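PDB 3BWG: uncharacterized HTH-type transcriptional regulator YydK from Bacillus subtilis subsp. subtilis, which probably binds DNA and regulates transcription as a member of the GntR family, through a winged helix-turn-helix domain. Local coordinates for residues Ile18-Leu32 against Ile59-Lys73. Residues are numbered along the deposited sequence; the frame is centred on the assembly and turned at random.
Sequences IEEHQLQQGDKLPVL and IFQVRGSGIFVRKHK
Q25 reaches R70 with CG anti to the backbone N (chi1 -176°) and a chain extended to CD, which lays its amide beside the R70 side chain. NE2 gives a nearly straight hydrogen bond to R70 O (2.9 Å), which lies in the Q25 amide plane. NE2 also bonds D177 of the second subunit, the residue that forms a salt bridge with R70 NH1. With an alanine here the NE2 donor is gone, and the link between R70 O and that D177 is likely to be lost.

V69 CG1 is anti to the backbone N (chi1 177°), which turns CG2 to the apolar side chains of 18-32. V69 CG2 meets L23 CB at 3.8 Å, and also I18 CG1 and L29 CD1. L29 CD1 also packs against I59 CG2 (3.6 Å) and I67 CG2. Near this apolar cluster, E19 OE1 and K71 NZ form a long salt bridge (3.6 Å).

The backbones are joined as well. G26 N donates to V69 O (2.8 Å), V69 N to D27 O and L29 N to I67 O (2.7 Å). K28 and F68 form a single beta bridge. G26 O sits at the edge of the F68 ring, 3.2 Å from CD1. One water links Q25 N to K71 O, another I67 N to L29 O.

The segment 18-32 thus runs from the end of helix 6-20 along strand 66-69, on the edge away from strand 59-62, its partner in the wing of the winged helix. I67 touches L35 of helix 32-39, and I59 touches L53 of helix 43-55.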
ATOM      1  N   ILE B  18      23.833  -1.745  -0.621  1.00 47.54           N
ATOM      2  CA  ILE B  18      22.864  -1.817   0.487  1.00 47.71           C
ATOM      3  C   ILE B  18      22.665  -3.277   0.963  1.00 48.09           C
ATOM      4  O   ILE B  18      22.789  -3.580   2.168  1.00 46.95           O
ATOM      5  CB  ILE B  18      21.506  -1.133   0.077  1.00 47.79           C
ATOM      6  CG1 ILE B  18      21.592   0.395   0.193  1.00 46.77           C
ATOM      7  CG2 ILE B  18      20.337  -1.649   0.910  1.00 49.76           C
ATOM      8  CD1 ILE B  18      20.406   1.165  -0.474  1.00 46.20           C
ATOM      9  N   GLU B  19      22.363  -4.157  -0.002  1.00 48.52           N
ATOM     10  CA  GLU B  19      22.269  -5.614   0.190  1.00 49.68           C
ATOM     11  C   GLU B  19      23.528  -6.186   0.835  1.00 48.17           C
ATOM     12  O   GLU B  19      23.460  -6.850   1.873  1.00 46.66           O
ATOM     13  CB  GLU B  19      22.058  -6.319  -1.159  1.00 51.89           C
ATOM     14  CG  GLU B  19      20.617  -6.614  -1.562  1.00 55.54           C
ATOM     15  CD  GLU B  19      19.597  -5.558  -1.126  1.00 57.95           C
ATOM     16  OE1 GLU B  19      18.601  -5.982  -0.492  1.00 59.03           O
ATOM     17  OE2 GLU B  19      19.762  -4.327  -1.413  1.00 58.96           O
ATOM     18  N   GLU B  20      24.674  -5.896   0.228  1.00 47.05           N
ATOM     19  CA  GLU B  20      25.926  -6.538   0.635  1.00 47.67           C
ATOM     20  C   GLU B  20      26.342  -6.130   2.025  1.00 47.32           C
ATOM     21  O   GLU B  20      26.808  -6.957   2.800  1.00 47.97           O
ATOM     22  CB  GLU B  20      27.053  -6.228  -0.337  1.00 47.24           C
ATOM     23  CG  GLU B  20      26.911  -6.937  -1.647  1.00 48.00           C
ATOM     24  CD  GLU B  20      28.089  -6.669  -2.549  1.00 48.70           C
ATOM     25  OE1 GLU B  20      28.627  -7.665  -3.085  1.00 49.79           O
ATOM     26  OE2 GLU B  20      28.482  -5.479  -2.706  1.00 48.47           O
ATOM     27  N   HIS B  21      26.168  -4.853   2.343  1.00 47.08           N
ATOM     28  CA  HIS B  21      26.475  -4.394   3.685  1.00 46.61           C
ATOM     29  C   HIS B  21      25.338  -4.674   4.655  1.00 46.09           C
ATOM     30  O   HIS B  21      25.430  -4.304   5.829  1.00 46.09           O
ATOM     31  CB  HIS B  21      26.917  -2.936   3.672  1.00 46.87           C
ATOM     32  CG  HIS B  21      28.259  -2.744   3.035  1.00 47.36           C
ATOM     33  ND1 HIS B  21      28.443  -2.777   1.667  1.00 47.28           N
ATOM     34  CD2 HIS B  21      29.485  -2.557   3.577  1.00 47.30           C
ATOM     35  CE1 HIS B  21      29.725  -2.598   1.397  1.00 48.24           C
ATOM     36  NE2 HIS B  21      30.379  -2.464   2.538  1.00 47.97           N
ATOM     37  N   GLN B  22      24.300  -5.367   4.163  1.00 45.17           N
ATOM     38  CA  GLN B  22      23.095  -5.706   4.933  1.00 45.99           C
ATOM     39  C   GLN B  22      22.514  -4.498   5.677  1.00 45.01           C
ATOM     40  O   GLN B  22      22.135  -4.616   6.836  1.00 45.83           O
ATOM     41  CB  GLN B  22      23.375  -6.824   5.946  1.00 45.49           C
ATOM     42  CG  GLN B  22      23.704  -8.186   5.367  1.00 46.77           C
ATOM     43  CD  GLN B  22      23.965  -9.208   6.461  1.00 47.17           C
ATOM     44  OE1 GLN B  22      23.018  -9.717   7.092  1.00 48.82           O
ATOM     45  NE2 GLN B  22      25.235  -9.509   6.707  1.00 45.75           N
ATOM     46  N   LEU B  23      22.484  -3.343   5.026  1.00 43.95           N
ATOM     47  CA  LEU B  23      21.950  -2.130   5.653  1.00 43.85           C
ATOM     48  C   LEU B  23      20.434  -2.222   5.898  1.00 43.27           C
ATOM     49  O   LEU B  23      19.689  -2.725   5.061  1.00 44.49           O
ATOM     50  CB  LEU B  23      22.289  -0.880   4.826  1.00 42.44           C
ATOM     51  CG  LEU B  23      23.774  -0.552   4.603  1.00 41.85           C
ATOM     52  CD1 LEU B  23      23.915   0.743   3.816  1.00 40.77           C
ATOM     53  CD2 LEU B  23      24.546  -0.480   5.936  1.00 41.24           C
ATOM     54  N   GLN B  24      19.991  -1.765   7.059  1.00 42.12           N
ATOM     55  CA  GLN B  24      18.557  -1.737   7.347  1.00 41.59           C
ATOM     56  C   GLN B  24      18.044  -0.316   7.333  1.00 38.59           C
ATOM     57  O   GLN B  24      18.825   0.630   7.282  1.00 38.85           O
ATOM     58  CB  GLN B  24      18.209  -2.453   8.656  1.00 42.32           C
ATOM     59  CG  GLN B  24      18.927  -1.963   9.897  1.00 44.78           C
ATOM     60  CD  GLN B  24      18.473  -2.713  11.182  1.00 46.30           C
ATOM     61  OE1 GLN B  24      17.511  -3.501  11.161  1.00 47.00           O
ATOM     62  NE2 GLN B  24      19.174  -2.458  12.303  1.00 47.90           N
ATOM     63  N   GLN B  25      16.721  -0.181   7.379  1.00 36.00           N
ATOM     64  CA  GLN B  25      16.061   1.118   7.400  1.00 32.26           C
ATOM     65  C   GLN B  25      16.654   2.086   8.421  1.00 32.51           C
ATOM     66  O   GLN B  25      16.834   1.714   9.580  1.00 29.83           O
ATOM     67  CB  GLN B  25      14.584   0.898   7.686  1.00 32.78           C
ATOM     68  CG  GLN B  25      13.734   2.133   7.646  1.00 31.13           C
ATOM     69  CD  GLN B  25      12.326   1.766   7.940  1.00 31.31           C
ATOM     70  OE1 GLN B  25      11.947   1.586   9.104  1.00 32.80           O
ATOM     71  NE2 GLN B  25      11.559   1.549   6.898  1.00 30.74           N
ATOM     72  N   GLY B  26      16.928   3.327   7.992  1.00 31.65           N
ATOM     73  CA  GLY B  26      17.535   4.326   8.865  1.00 33.22           C
ATOM     74  C   GLY B  26      19.070   4.433   8.835  1.00 34.32           C
ATOM     75  O   GLY B  26      19.635   5.411   9.325  1.00 34.19           O
ATOM     76  N   ASP B  27      19.746   3.422   8.290  1.00 34.63           N
ATOM     77  CA  ASP B  27      21.182   3.470   8.100  1.00 35.78           C
ATOM     78  C   ASP B  27      21.577   4.552   7.076  1.00 38.59           C
ATOM     79  O   ASP B  27      20.901   4.758   6.068  1.00 37.48           O
ATOM     80  CB  ASP B  27      21.710   2.117   7.651  1.00 35.89           C
ATOM     81  CG  ASP B  27      21.712   1.075   8.782  1.00 35.68           C
ATOM     82  OD1 ASP B  27      21.629   1.445   9.966  1.00 36.10           O
ATOM     83  OD2 ASP B  27      21.781  -0.122   8.486  1.00 35.09           O
ATOM     84  N   LYS B  28      22.666   5.251   7.373  1.00 39.84           N
ATOM     85  CA  LYS B  28      23.111   6.365   6.574  1.00 41.81           C
ATOM     86  C   LYS B  28      23.935   5.799   5.425  1.00 42.76           C
ATOM     87  O   LYS B  28      24.783   4.921   5.633  1.00 43.26           O
ATOM     88  CB  LYS B  28      23.982   7.280   7.442  1.00 42.48           C
ATOM     89  CG  LYS B  28      24.035   8.732   6.993  1.00 42.73           C
ATOM     90  CD  LYS B  28      24.913   9.552   7.926  1.00 42.36           C
ATOM     91  CE  LYS B  28      25.131  10.948   7.380  1.00 42.58           C
ATOM     92  NZ  LYS B  28      25.142  10.931   5.902  1.00 42.73           N
ATOM     93  N   LEU B  29      23.676   6.277   4.215  1.00 42.84           N
ATOM     94  CA  LEU B  29      24.533   5.946   3.071  1.00 43.44           C
ATOM     95  C   LEU B  29      25.738   6.903   2.952  1.00 43.02           C
ATOM     96  O   LEU B  29      25.769   7.967   3.599  1.00 42.75           O
ATOM     97  CB  LEU B  29      23.702   5.921   1.777  1.00 45.34           C
ATOM     98  CG  LEU B  29      22.772   4.703   1.844  1.00 47.13           C
ATOM     99  CD1 LEU B  29      21.281   5.025   1.564  1.00 47.90           C
ATOM    100  CD2 LEU B  29      23.284   3.593   0.948  1.00 48.47           C
ATOM    101  N   PRO B  30      26.755   6.517   2.153  1.00 42.82           N
ATOM    102  CA  PRO B  30      27.841   7.451   1.850  1.00 41.73           C
ATOM    103  C   PRO B  30      27.310   8.820   1.410  1.00 41.25           C
ATOM    104  O   PRO B  30      26.277   8.906   0.733  1.00 39.78           O
ATOM    105  CB  PRO B  30      28.573   6.762   0.703  1.00 42.07           C
ATOM    106  CG  PRO B  30      28.405   5.314   0.999  1.00 42.93           C
ATOM    107  CD  PRO B  30      26.983   5.202   1.524  1.00 42.67           C
ATOM    108  N   VAL B  31      28.022   9.869   1.814  1.00 40.79           N
ATOM    109  CA  VAL B  31      27.680  11.247   1.481  1.00 40.94           C
ATOM    110  C   VAL B  31      27.925  11.542  -0.018  1.00 40.23           C
ATOM    111  O   VAL B  31      28.692  10.842  -0.660  1.00 39.57           O
ATOM    112  CB  VAL B  31      28.401  12.221   2.466  1.00 41.51           C
ATOM    113  CG1 VAL B  31      29.871  12.488   2.062  1.00 41.49           C
ATOM    114  CG2 VAL B  31      27.634  13.503   2.611  1.00 43.60           C
ATOM    115  N   LEU B  32      27.257  12.552  -0.579  1.00 40.47           N
ATOM    116  CA  LEU B  32      27.369  12.860  -2.015  1.00 41.91           C
ATOM    117  C   LEU B  32      28.799  12.727  -2.588  1.00 41.36           C
ATOM    118  O   LEU B  32      29.018  12.020  -3.575  1.00 41.98           O
ATOM    119  CB  LEU B  32      26.848  14.273  -2.310  1.00 43.70           C
ATOM    120  CG  LEU B  32      25.821  14.474  -3.442  1.00 45.17           C
ATOM    121  CD1 LEU B  32      25.307  15.927  -3.474  1.00 45.29           C
ATOM    122  CD2 LEU B  32      26.317  14.082  -4.812  1.00 44.05           C
ATOM    123  N   ILE B  59      15.598   4.595  -0.731  1.00 36.85           N
ATOM    124  CA  ILE B  59      16.243   5.555   0.175  1.00 36.80           C
ATOM    125  C   ILE B  59      15.294   6.691   0.463  1.00 36.25           C
ATOM    126  O   ILE B  59      14.329   6.877  -0.257  1.00 35.58           O
ATOM    127  CB  ILE B  59      17.559   6.186  -0.446  1.00 35.65           C
ATOM    128  CG1 ILE B  59      17.213   7.071  -1.641  1.00 36.22           C
ATOM    129  CG2 ILE B  59      18.554   5.098  -0.839  1.00 35.83           C
ATOM    130  CD1 ILE B  59      18.402   7.863  -2.211  1.00 38.03           C
ATOM    131  N   PHE B  60      15.589   7.440   1.524  1.00 36.80           N
ATOM    132  CA  PHE B  60      15.012   8.741   1.750  1.00 38.61           C
ATOM    133  C   PHE B  60      16.118   9.743   2.131  1.00 40.74           C
ATOM    134  O   PHE B  60      17.194   9.361   2.587  1.00 43.03           O
ATOM    135  CB  PHE B  60      13.868   8.703   2.799  1.00 36.52           C
ATOM    136  CG  PHE B  60      14.330   8.447   4.212  1.00 35.80           C
ATOM    137  CD1 PHE B  60      14.544   7.144   4.665  1.00 35.81           C
ATOM    138  CD2 PHE B  60      14.500   9.502   5.102  1.00 36.08           C
ATOM    139  CE1 PHE B  60      14.945   6.884   5.969  1.00 36.37           C
ATOM    140  CE2 PHE B  60      14.909   9.259   6.421  1.00 35.96           C
ATOM    141  CZ  PHE B  60      15.128   7.946   6.849  1.00 35.96           C
ATOM    142  N   GLN B  61      15.849  11.024   1.927  1.00 43.05           N
ATOM    143  CA  GLN B  61      16.830  12.053   2.201  1.00 44.53           C
ATOM    144  C   GLN B  61      16.300  13.077   3.200  1.00 44.45           C
ATOM    145  O   GLN B  61      15.156  13.495   3.103  1.00 43.37           O
ATOM    146  CB  GLN B  61      17.226  12.714   0.890  1.00 46.63           C
ATOM    147  CG  GLN B  61      17.600  11.669  -0.167  1.00 48.45           C
ATOM    148  CD  GLN B  61      18.461  12.235  -1.265  1.00 50.58           C
ATOM    149  OE1 GLN B  61      18.065  12.228  -2.433  1.00 51.35           O
ATOM    150  NE2 GLN B  61      19.640  12.755  -0.900  1.00 51.15           N
ATOM    151  N   VAL B  62      17.115  13.433   4.189  1.00 44.61           N
ATOM    152  CA  VAL B  62      16.725  14.463   5.144  1.00 46.03           C
ATOM    153  C   VAL B  62      17.746  15.604   5.082  1.00 48.69           C
ATOM    154  O   VAL B  62      18.906  15.461   5.524  1.00 49.10           O
ATOM    155  CB  VAL B  62      16.482  13.915   6.591  1.00 45.37           C
ATOM    156  CG1 VAL B  62      15.569  12.706   6.560  1.00 43.88           C
ATOM    157  CG2 VAL B  62      17.764  13.573   7.293  1.00 44.64           C
ATOM    158  N   ARG B  63      17.339  16.719   4.473  1.00 50.85           N
ATOM    159  CA  ARG B  63      18.292  17.806   4.225  1.00 52.72           C
ATOM    160  C   ARG B  63      18.817  18.350   5.550  1.00 51.93           C
ATOM    161  O   ARG B  63      18.060  18.513   6.530  1.00 50.84           O
ATOM    162  CB  ARG B  63      17.702  18.906   3.337  1.00 55.13           C
ATOM    163  CG  ARG B  63      17.816  18.641   1.820  1.00 57.19           C
ATOM    164  CD  ARG B  63      16.639  19.279   1.052  1.00 58.88           C
ATOM    165  NE  ARG B  63      16.289  20.632   1.525  1.00 60.35           N
ATOM    166  CZ  ARG B  63      15.196  20.943   2.240  1.00 60.76           C
ATOM    167  NH1 ARG B  63      14.311  20.005   2.590  1.00 61.08           N
ATOM    168  NH2 ARG B  63      14.986  22.203   2.612  1.00 60.60           N
ATOM    169  N   GLY B  64      20.130  18.564   5.572  1.00 51.03           N
ATOM    170  CA  GLY B  64      20.843  18.884   6.792  1.00 50.54           C
ATOM    171  C   GLY B  64      21.697  17.736   7.305  1.00 49.83           C
ATOM    172  O   GLY B  64      22.820  17.959   7.778  1.00 49.81           O
ATOM    173  N   SER B  65      21.187  16.508   7.199  1.00 48.66           N
ATOM    174  CA  SER B  65      21.856  15.377   7.831  1.00 47.93           C
ATOM    175  C   SER B  65      22.158  14.128   6.972  1.00 46.69           C
ATOM    176  O   SER B  65      23.070  13.375   7.318  1.00 46.71           O
ATOM    177  CB  SER B  65      21.135  15.002   9.130  1.00 48.10           C
ATOM    178  OG  SER B  65      19.901  14.401   8.848  1.00 48.89           O
ATOM    179  N   GLY B  66      21.417  13.881   5.888  1.00 44.65           N
ATOM    180  CA  GLY B  66      21.849  12.857   4.954  1.00 41.87           C
ATOM    181  C   GLY B  66      20.911  12.029   4.100  1.00 40.61           C
ATOM    182  O   GLY B  66      19.756  12.367   3.920  1.00 40.27           O
ATOM    183  N   ILE B  67      21.478  10.954   3.539  1.00 39.72           N
ATOM    184  CA  ILE B  67      20.792   9.972   2.703  1.00 38.25           C
ATOM    185  C   ILE B  67      20.734   8.693   3.509  1.00 37.25           C
ATOM    186  O   ILE B  67      21.771   8.245   3.981  1.00 36.20           O
ATOM    187  CB  ILE B  67      21.608   9.601   1.444  1.00 38.20           C
ATOM    188  CG1 ILE B  67      22.116  10.840   0.691  1.00 38.58           C
ATOM    189  CG2 ILE B  67      20.805   8.664   0.548  1.00 38.42           C
ATOM    190  CD1 ILE B  67      23.480  10.596  -0.025  1.00 37.68           C
ATOM    191  N   PHE B  68      19.528   8.121   3.643  1.00 36.77           N
ATOM    192  CA  PHE B  68      19.268   6.955   4.504  1.00 36.30           C
ATOM    193  C   PHE B  68      18.515   5.834   3.774  1.00 35.30           C
ATOM    194  O   PHE B  68      17.762   6.089   2.843  1.00 36.08           O
ATOM    195  CB  PHE B  68      18.453   7.412   5.741  1.00 36.48           C
ATOM    196  CG  PHE B  68      19.150   8.461   6.566  1.00 35.95           C
ATOM    197  CD1 PHE B  68      20.000   8.090   7.603  1.00 35.77           C
ATOM    198  CD2 PHE B  68      18.968   9.819   6.296  1.00 36.89           C
ATOM    199  CE1 PHE B  68      20.662   9.047   8.354  1.00 35.93           C
ATOM    200  CE2 PHE B  68      19.626  10.780   7.039  1.00 35.87           C
ATOM    201  CZ  PHE B  68      20.479  10.402   8.061  1.00 36.11           C
ATOM    202  N   VAL B  69      18.682   4.600   4.242  1.00 35.59           N
ATOM    203  CA  VAL B  69      17.992   3.444   3.683  1.00 34.40           C
ATOM    204  C   VAL B  69      16.513   3.550   4.120  1.00 34.52           C
ATOM    205  O   VAL B  69      16.231   3.823   5.285  1.00 31.84           O
ATOM    206  CB  VAL B  69      18.669   2.093   4.142  1.00 35.79           C
ATOM    207  CG1 VAL B  69      17.907   0.861   3.632  1.00 34.33           C
ATOM    208  CG2 VAL B  69      20.138   2.006   3.644  1.00 37.00           C
ATOM    209  N   ARG B  70      15.608   3.328   3.173  1.00 34.44           N
ATOM    210  CA  ARG B  70      14.181   3.458   3.342  1.00 36.10           C
ATOM    211  C   ARG B  70      13.520   2.082   3.422  1.00 38.63           C
ATOM    212  O   ARG B  70      12.530   1.907   4.149  1.00 40.58           O
ATOM    213  CB  ARG B  70      13.597   4.280   2.154  1.00 36.08           C
ATOM    214  CG  ARG B  70      12.035   4.333   2.017  1.00 35.84           C
ATOM    215  CD  ARG B  70      11.316   4.852   3.246  1.00 33.56           C
ATOM    216  NE  ARG B  70       9.843   4.650   3.193  1.00 32.51           N
ATOM    217  CZ  ARG B  70       9.167   3.629   3.749  1.00 29.94           C
ATOM    218  NH1 ARG B  70       9.795   2.673   4.397  1.00 29.48           N
ATOM    219  NH2 ARG B  70       7.833   3.577   3.673  1.00 30.36           N
ATOM    220  N   LYS B  71      14.076   1.118   2.681  1.00 41.04           N
ATOM    221  CA  LYS B  71      13.504  -0.199   2.528  1.00 42.62           C
ATOM    222  C   LYS B  71      13.132  -0.727   3.889  1.00 41.93           C
ATOM    223  O   LYS B  71      13.924  -0.691   4.848  1.00 41.96           O
ATOM    224  CB  LYS B  71      14.472  -1.150   1.820  1.00 43.67           C
ATOM    225  CG  LYS B  71      15.361  -1.969   2.753  1.00 47.20           C
ATOM    226  CD  LYS B  71      16.737  -2.362   2.169  1.00 47.62           C
ATOM    227  CE  LYS B  71      16.706  -3.648   1.354  1.00 49.74           C
ATOM    228  NZ  LYS B  71      16.580  -4.789   2.278  1.00 51.06           N
ATOM    229  N   HIS B  72      11.906  -1.207   3.965  1.00 41.49           N
ATOM    230  CA  HIS B  72      11.334  -1.733   5.193  1.00 41.27           C
ATOM    231  C   HIS B  72      12.226  -2.810   5.854  1.00 40.71           C
ATOM    232  O   HIS B  72      13.018  -3.525   5.172  1.00 40.18           O
ATOM    233  CB  HIS B  72       9.943  -2.285   4.870  1.00 42.06           C
ATOM    234  CG  HIS B  72       9.967  -3.486   3.965  1.00 41.50           C
ATOM    235  ND1 HIS B  72      10.184  -4.765   4.435  1.00 40.46           N
ATOM    236  CD2 HIS B  72       9.782  -3.598   2.625  1.00 40.02           C
ATOM    237  CE1 HIS B  72      10.152  -5.613   3.416  1.00 40.70           C
ATOM    238  NE2 HIS B  72       9.894  -4.927   2.312  1.00 40.12           N
ATOM    239  N   LYS B  73      12.135  -2.907   7.182  1.00 40.25           N
ATOM    240  CA  LYS B  73      12.749  -4.027   7.914  1.00 39.20           C
ATOM    241  C   LYS B  73      11.929  -5.304   7.679  1.00 37.79           C
ATOM    242  O   LYS B  73      10.874  -5.241   7.031  1.00 39.68           O
ATOM    243  CB  LYS B  73      12.816  -3.686   9.384  1.00 40.75           C
ATOM    244  CG  LYS B  73      13.875  -2.618   9.670  1.00 41.72           C
ATOM    245  CD  LYS B  73      13.549  -1.775  10.898  1.00 41.41           C
ATOM    246  CE  LYS B  73      13.782  -2.554  12.167  1.00 41.82           C
ATOM    247  NZ  LYS B  73      13.864  -1.642  13.342  1.00 41.65           N
TER
HETATM  248  O   HOH W   1      15.452  -2.580   6.446  1.00 45.41           O
HETATM  249  O   HOH W   2      24.203  10.692   3.363  1.00 43.73           O